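Local coordinates for uncharacterized protein (Neisseria meningitidis serogroup B, PDB 3OI8) that probably takes part in the transport of magnesium and cobalt ions, this fragment holding its adenosine-binding pair of CBS domains, at residues 48-53 / 143-148; 136-141 / 147-152. One frame throughout, in Å; residues are numbered along the deposited sequence.

Interaction 1: 48-53 / 143-148. With ADN (adenosine), chain C.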
loop_
_atom_site.group_PDB
_atom_site.type_symbol
_atom_site.label_atom_id
_atom_site.label_comp_id
_atom_site.label_asym_id
_atom_site.label_seq_id
_atom_site.Cartn_x
_atom_site.Cartn_y
_atom_site.Cartn_z
ATOM N N SER A 48 17.359 0.863 -15.576
ATOM C CA SER A 48 17.177 1.661 -16.779
ATOM C C SER A 48 15.728 2.119 -16.989
ATOM O O SER A 48 15.459 2.918 -17.875
ATOM C CB SER A 48 17.717 0.924 -18.017
ATOM O OG SER A 48 17.370 -0.455 -17.996
ATOM N N ARG A 49 14.804 1.634 -16.160
ATOM C CA ARG A 49 13.387 1.991 -16.306
ATOM C C ARG A 49 12.799 2.804 -15.144
ATOM O O ARG A 49 11.625 3.194 -15.182
ATOM C CB ARG A 49 12.538 0.732 -16.516
ATOM C CG ARG A 49 12.864 -0.008 -17.800
ATOM C CD ARG A 49 12.007 -1.258 -17.961
ATOM N NE ARG A 49 12.402 -2.022 -19.144
ATOM C CZ ARG A 49 11.873 -3.190 -19.495
ATOM N NH1 ARG A 49 10.921 -3.745 -18.751
ATOM N NH2 ARG A 49 12.301 -3.806 -20.587
HETATM N N MSE A 50 13.590 3.054 -14.106
HETATM C CA MSE A 50 13.075 3.826 -12.976
HETATM C C MSE A 50 12.862 5.279 -13.374
HETATM O O MSE A 50 13.641 5.826 -14.150
HETATM C CB MSE A 50 14.073 3.822 -11.828
HETATM C CG MSE A 50 14.556 2.474 -11.411
HETATM SE SE MSE A 50 15.846 2.748 -9.999
HETATM C CE MSE A 50 17.166 3.789 -10.975
ATOM N N ASN A 51 11.830 5.913 -12.820
ATOM C CA ASN A 51 11.650 7.351 -12.974
ATOM C C ASN A 51 12.294 8.049 -11.786
ATOM O O ASN A 51 11.852 7.858 -10.650
ATOM C CB ASN A 51 10.160 7.719 -13.053
ATOM C CG ASN A 51 9.504 7.244 -14.339
ATOM O OD1 ASN A 51 8.422 6.662 -14.311
ATOM N ND2 ASN A 51 10.157 7.494 -15.473
ATOM N N VAL A 52 13.340 8.841 -12.041
ATOM C CA VAL A 52 14.084 9.496 -10.960
ATOM C C VAL A 52 14.061 11.028 -11.066
ATOM O O VAL A 52 13.721 11.586 -12.114
ATOM C CB VAL A 52 15.557 9.033 -10.943
ATOM C CG1 VAL A 52 15.644 7.514 -10.760
ATOM C CG2 VAL A 52 16.264 9.459 -12.239
ATOM N N LEU A 53 14.449 11.704 -9.986
ATOM C CA LEU A 53 14.580 13.166 -10.005
ATOM C C LEU A 53 16.039 13.552 -9.811
ATOM O O LEU A 53 16.746 12.905 -9.033
ATOM C CB LEU A 53 13.752 13.779 -8.870
ATOM C CG LEU A 53 12.257 13.424 -8.888
ATOM C CD1 LEU A 53 11.585 13.948 -7.630
ATOM C CD2 LEU A 53 11.594 13.991 -10.135
ATOM N N GLY A 143 27.518 -3.146 -5.523
ATOM C CA GLY A 143 27.230 -1.827 -4.973
ATOM C C GLY A 143 26.463 -0.896 -5.906
ATOM O O GLY A 143 26.002 0.164 -5.494
ATOM N N GLY A 144 26.325 -1.287 -7.170
ATOM C CA GLY A 144 25.586 -0.484 -8.128
ATOM C C GLY A 144 24.084 -0.658 -7.963
ATOM O O GLY A 144 23.626 -1.611 -7.337
ATOM N N THR A 145 23.320 0.267 -8.535
ATOM C CA THR A 145 21.862 0.218 -8.498
ATOM C C THR A 145 21.335 -0.794 -9.510
ATOM O O THR A 145 21.672 -0.715 -10.693
ATOM C CB THR A 145 21.290 1.611 -8.854
ATOM O OG1 THR A 145 21.667 2.547 -7.844
ATOM C CG2 THR A 145 19.796 1.576 -8.973
ATOM N N SER A 146 20.528 -1.752 -9.051
ATOM C CA SER A 146 19.905 -2.739 -9.937
ATOM C C SER A 146 18.498 -2.301 -10.312
ATOM O O SER A 146 17.996 -2.639 -11.374
ATOM C CB SER A 146 19.815 -4.115 -9.263
ATOM O OG SER A 146 21.085 -4.572 -8.857
ATOM N N GLY A 147 17.851 -1.571 -9.414
ATOM C CA GLY A 147 16.518 -1.066 -9.681
ATOM C C GLY A 147 15.870 -0.614 -8.389
ATOM O O GLY A 147 16.555 -0.239 -7.438
ATOM N N LEU A 148 14.547 -0.637 -8.355
ATOM C CA LEU A 148 13.821 -0.249 -7.150
ATOM C C LEU A 148 12.667 -1.234 -6.978
ATOM O O LEU A 148 12.326 -1.969 -7.920
ATOM C CB LEU A 148 13.330 1.210 -7.245
ATOM C CG LEU A 148 12.289 1.600 -8.303
ATOM C CD1 LEU A 148 10.884 1.149 -7.911
ATOM C CD2 LEU A 148 12.290 3.127 -8.529
HETATM O "O5'" ADN C . 3.039 4.106 -9.899
HETATM C "C5'" ADN C . 2.277 3.101 -10.518
HETATM C "C4'" ADN C . 3.171 1.860 -10.817
HETATM O "O4'" ADN C . 4.424 2.278 -11.434
HETATM C "C3'" ADN C . 3.517 1.096 -9.520
HETATM O "O3'" ADN C . 2.719 -0.052 -9.419
HETATM C "C2'" ADN C . 4.971 0.719 -9.666
HETATM O "O2'" ADN C . 5.087 -0.563 -10.240
HETATM C "C1'" ADN C . 5.540 1.731 -10.661
HETATM N N9 ADN C . 6.262 2.809 -9.987
HETATM C C8 ADN C . 5.849 3.557 -8.728
HETATM N N7 ADN C . 6.894 4.608 -8.464
HETATM C C5 ADN C . 7.952 4.511 -9.576
HETATM C C6 ADN C . 9.254 5.322 -9.854
HETATM N N6 ADN C . 9.615 6.435 -8.974
HETATM N N1 ADN C . 10.076 4.995 -11.013
HETATM C C2 ADN C . 9.676 3.872 -11.957
HETATM N N3 ADN C . 8.396 3.077 -11.688
HETATM C C4 ADN C . 7.558 3.408 -10.508
#

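Interaction 2: 136-141 / 147-152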
loop_
_atom_site.group_PDB
_atom_site.type_symbol
_atom_site.label_atom_id
_atom_site.label_comp_id
_atom_site.label_asym_id
_atom_site.label_seq_id
_atom_site.Cartn_x
_atom_site.Cartn_y
_atom_site.Cartn_z
ATOM N N ALA A 136 12.067 0.597 -1.793
ATOM C CA ALA A 136 13.472 0.356 -1.497
ATOM C C ALA A 136 14.252 0.405 -2.801
ATOM O O ALA A 136 13.694 0.200 -3.882
ATOM C CB ALA A 136 13.667 -0.980 -0.827
ATOM N N ILE A 137 15.542 0.676 -2.690
ATOM C CA ILE A 137 16.417 0.680 -3.853
ATOM C C ILE A 137 17.149 -0.652 -3.848
ATOM O O ILE A 137 17.702 -1.053 -2.824
ATOM C CB ILE A 137 17.442 1.817 -3.757
ATOM C CG1 ILE A 137 16.733 3.185 -3.654
ATOM C CG2 ILE A 137 18.457 1.711 -4.910
ATOM C CD1 ILE A 137 15.858 3.544 -4.842
ATOM N N VAL A 138 17.136 -1.342 -4.984
ATOM C CA VAL A 138 17.774 -2.642 -5.085
ATOM C C VAL A 138 19.214 -2.464 -5.545
ATOM O O VAL A 138 19.479 -1.751 -6.510
ATOM C CB VAL A 138 16.997 -3.538 -6.041
ATOM C CG1 VAL A 138 17.588 -4.965 -6.071
ATOM C CG2 VAL A 138 15.524 -3.550 -5.610
ATOM N N ILE A 139 20.134 -3.096 -4.821
ATOM C CA ILE A 139 21.567 -2.972 -5.057
ATOM C C ILE A 139 22.111 -4.288 -5.624
ATOM O O ILE A 139 21.735 -5.357 -5.169
ATOM C CB ILE A 139 22.295 -2.665 -3.728
ATOM C CG1 ILE A 139 21.858 -1.312 -3.176
ATOM C CG2 ILE A 139 23.806 -2.707 -3.906
ATOM C CD1 ILE A 139 22.060 -0.168 -4.147
ATOM N N ASP A 140 22.997 -4.219 -6.612
ATOM C CA ASP A 140 23.595 -5.432 -7.157
ATOM C C ASP A 140 24.747 -5.891 -6.261
ATOM O O ASP A 140 25.074 -5.228 -5.275
ATOM C CB ASP A 140 24.053 -5.233 -8.616
ATOM C CG ASP A 140 25.141 -4.178 -8.765
ATOM O OD1 ASP A 140 25.996 -4.046 -7.866
ATOM O OD2 ASP A 140 25.152 -3.482 -9.805
ATOM N N GLU A 141 25.367 -7.015 -6.604
ATOM C CA GLU A 141 26.388 -7.595 -5.740
ATOM C C GLU A 141 27.697 -6.798 -5.730
ATOM O O GLU A 141 28.659 -7.191 -5.074
ATOM C CB GLU A 141 26.650 -9.061 -6.109
ATOM C CG GLU A 141 27.002 -9.295 -7.573
ATOM C CD GLU A 141 25.778 -9.526 -8.449
ATOM O OE1 GLU A 141 24.807 -8.744 -8.354
ATOM O OE2 GLU A 141 25.793 -10.494 -9.242
ATOM N N GLY A 147 17.851 -1.571 -9.414
ATOM C CA GLY A 147 16.518 -1.066 -9.681
ATOM C C GLY A 147 15.870 -0.614 -8.389
ATOM O O GLY A 147 16.555 -0.239 -7.438
ATOM N N LEU A 148 14.547 -0.637 -8.355
ATOM C CA LEU A 148 13.821 -0.249 -7.150
ATOM C C LEU A 148 12.667 -1.234 -6.978
ATOM O O LEU A 148 12.326 -1.969 -7.920
ATOM C CB LEU A 148 13.330 1.210 -7.245
ATOM C CG LEU A 148 12.289 1.600 -8.303
ATOM C CD1 LEU A 148 10.884 1.149 -7.911
ATOM C CD2 LEU A 148 12.290 3.127 -8.529
ATOM N N VAL A 149 12.103 -1.280 -5.778
ATOM C CA VAL A 149 10.969 -2.161 -5.505
ATOM C C VAL A 149 10.003 -1.444 -4.569
ATOM O O VAL A 149 10.434 -0.698 -3.664
ATOM C CB VAL A 149 11.422 -3.566 -4.963
ATOM C CG1 VAL A 149 12.275 -3.437 -3.711
ATOM C CG2 VAL A 149 10.212 -4.494 -4.730
ATOM N N THR A 150 8.703 -1.623 -4.815
ATOM C CA THR A 150 7.692 -0.921 -4.035
ATOM C C THR A 150 6.688 -1.865 -3.360
ATOM O O THR A 150 6.415 -2.962 -3.847
ATOM C CB THR A 150 6.886 0.076 -4.915
ATOM O OG1 THR A 150 6.002 -0.663 -5.764
ATOM C CG2 THR A 150 7.826 0.926 -5.794
ATOM N N PHE A 151 6.166 -1.396 -2.232
ATOM C CA PHE A 151 5.118 -2.063 -1.464
ATOM C C PHE A 151 3.927 -2.372 -2.356
ATOM O O PHE A 151 3.468 -3.510 -2.435
ATOM C CB PHE A 151 4.707 -1.148 -0.302
ATOM C CG PHE A 151 3.526 -1.649 0.500
ATOM C CD1 PHE A 151 3.672 -2.698 1.395
ATOM C CD2 PHE A 151 2.284 -1.037 0.383
ATOM C CE1 PHE A 151 2.585 -3.158 2.140
ATOM C CE2 PHE A 151 1.196 -1.484 1.122
ATOM C CZ PHE A 151 1.347 -2.548 2.005
ATOM N N GLU A 152 3.444 -1.365 -3.066
ATOM C CA GLU A 152 2.245 -1.545 -3.873
ATOM C C GLU A 152 2.434 -2.578 -4.977
ATOM O O GLU A 152 1.484 -3.263 -5.357
ATOM C CB GLU A 152 1.742 -0.202 -4.412
ATOM C CG GLU A 152 1.350 0.763 -3.286
ATOM C CD GLU A 152 0.600 1.992 -3.770
ATOM O OE1 GLU A 152 0.031 2.713 -2.917
ATOM O OE2 GLU A 152 0.576 2.237 -4.997
#

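Interaction 1: 48-53 / 143-148
Met50, present as selenomethionine, reaches from the loop 48-53 to strand 145-148 and lies along the side chain of Leu148, the two running past each other in opposite directions. Its CG rests 3.7 Å from Leu148 CD2, and CB of Met50 meets the same methyl. The first two torsions carry the selenium onto the strand, with CG anti to the carbonyl carbon and the chain then extended (chi2 178°). Atom SE of Met50 sits 3.7 Å from Gly147 C, against a backbone that carries no side chain there. A bend at chi3 (-61°) turns the CE methyl of Met50 to CG2 of Thr145, 4.0 Å away; the hydroxyl of Thr145 is instead hydrogen-bonded to Lys81 O. A long, unbranched, apolar chain suits a place where one residue must touch three in succession.

This is the seam between the two CBS domains of the pair, and adenosine binds beside it. Asn51 N donates to ADN N1 (2.7 Å, 159°), while ADN N6 donates to Asn51 O at 3.1 Å, so the backbone of one residue reads both polar positions on this edge of adenine. Leu148 CD2 approaches ADN N1 to 3.8 Å, which lets one methyl serve both Met50 and the base. The Asn51 side chain also lies against the adenine, and its OD1 is hydrogen-bonded to NE2 of His71, whose ND1 bonds adenosine in turn.

Interaction 2: 136-141 / 147-152
The beta hairpin of strands 135-139 and 145-150, in the second CBS domain, is joined here by antiparallel pairing. Ala136 faces Val149 in a hydrogen-bonded pair: Ala136 N donates to Val149 O at 2.8 Å (166°), and Val149 N returns a bond of 2.9 Å to Ala136 O. Val138 and Gly147 form the second such pair. Val138 N reaches Gly147 O at 2.8 Å but stands 44° out of the carbonyl plane, and the return bond from Gly147 N to Val138 O is weak at 3.3 Å. The distortion fits a classic beta bulge, in which Ser146 and Gly147 both face Val138; glycine suits this place because at its backbone angles a CB would collide with the carbonyl oxygen of Ser146.

Ala136, Val138 and Val149 share one face, where Val138 CG2 meets Val149 CG1 at 3.8 Å and the two side chains cross at about a right angle. On the other face Ile137 CD1 touches Leu148 CB at 4.2 Å. Beta-branched valine and isoleucine favour extended backbone and give compact apolar surfaces. Strand pairing thus satisfies the buried polar backbone atoms of Ala136 and Val149, while the side chains that meet across the pair on either face are all hydrocarbon.

How the interactions relate
From the N terminus, the chain first passes 48-53, the loop after strand 45-46, then runs through the rest of the first CBS domain and into the second before 143-148 closes interaction 1, a loop of 89 intervening residues. Interaction 2 is local: 136-141 turns back through only five residues to 147-152. Its first segment falls inside the long loop, but its second runs past 148, so the contacts overlap, sharing Gly147 and Leu148, rather than one enclosing the other. In the sheet, strand 145-150 lies between 135-139, its partner in interaction 2, and 45-46 of the first CBS domain; the loop that follows 45-46 packs on it in interaction 1, beside adenosine.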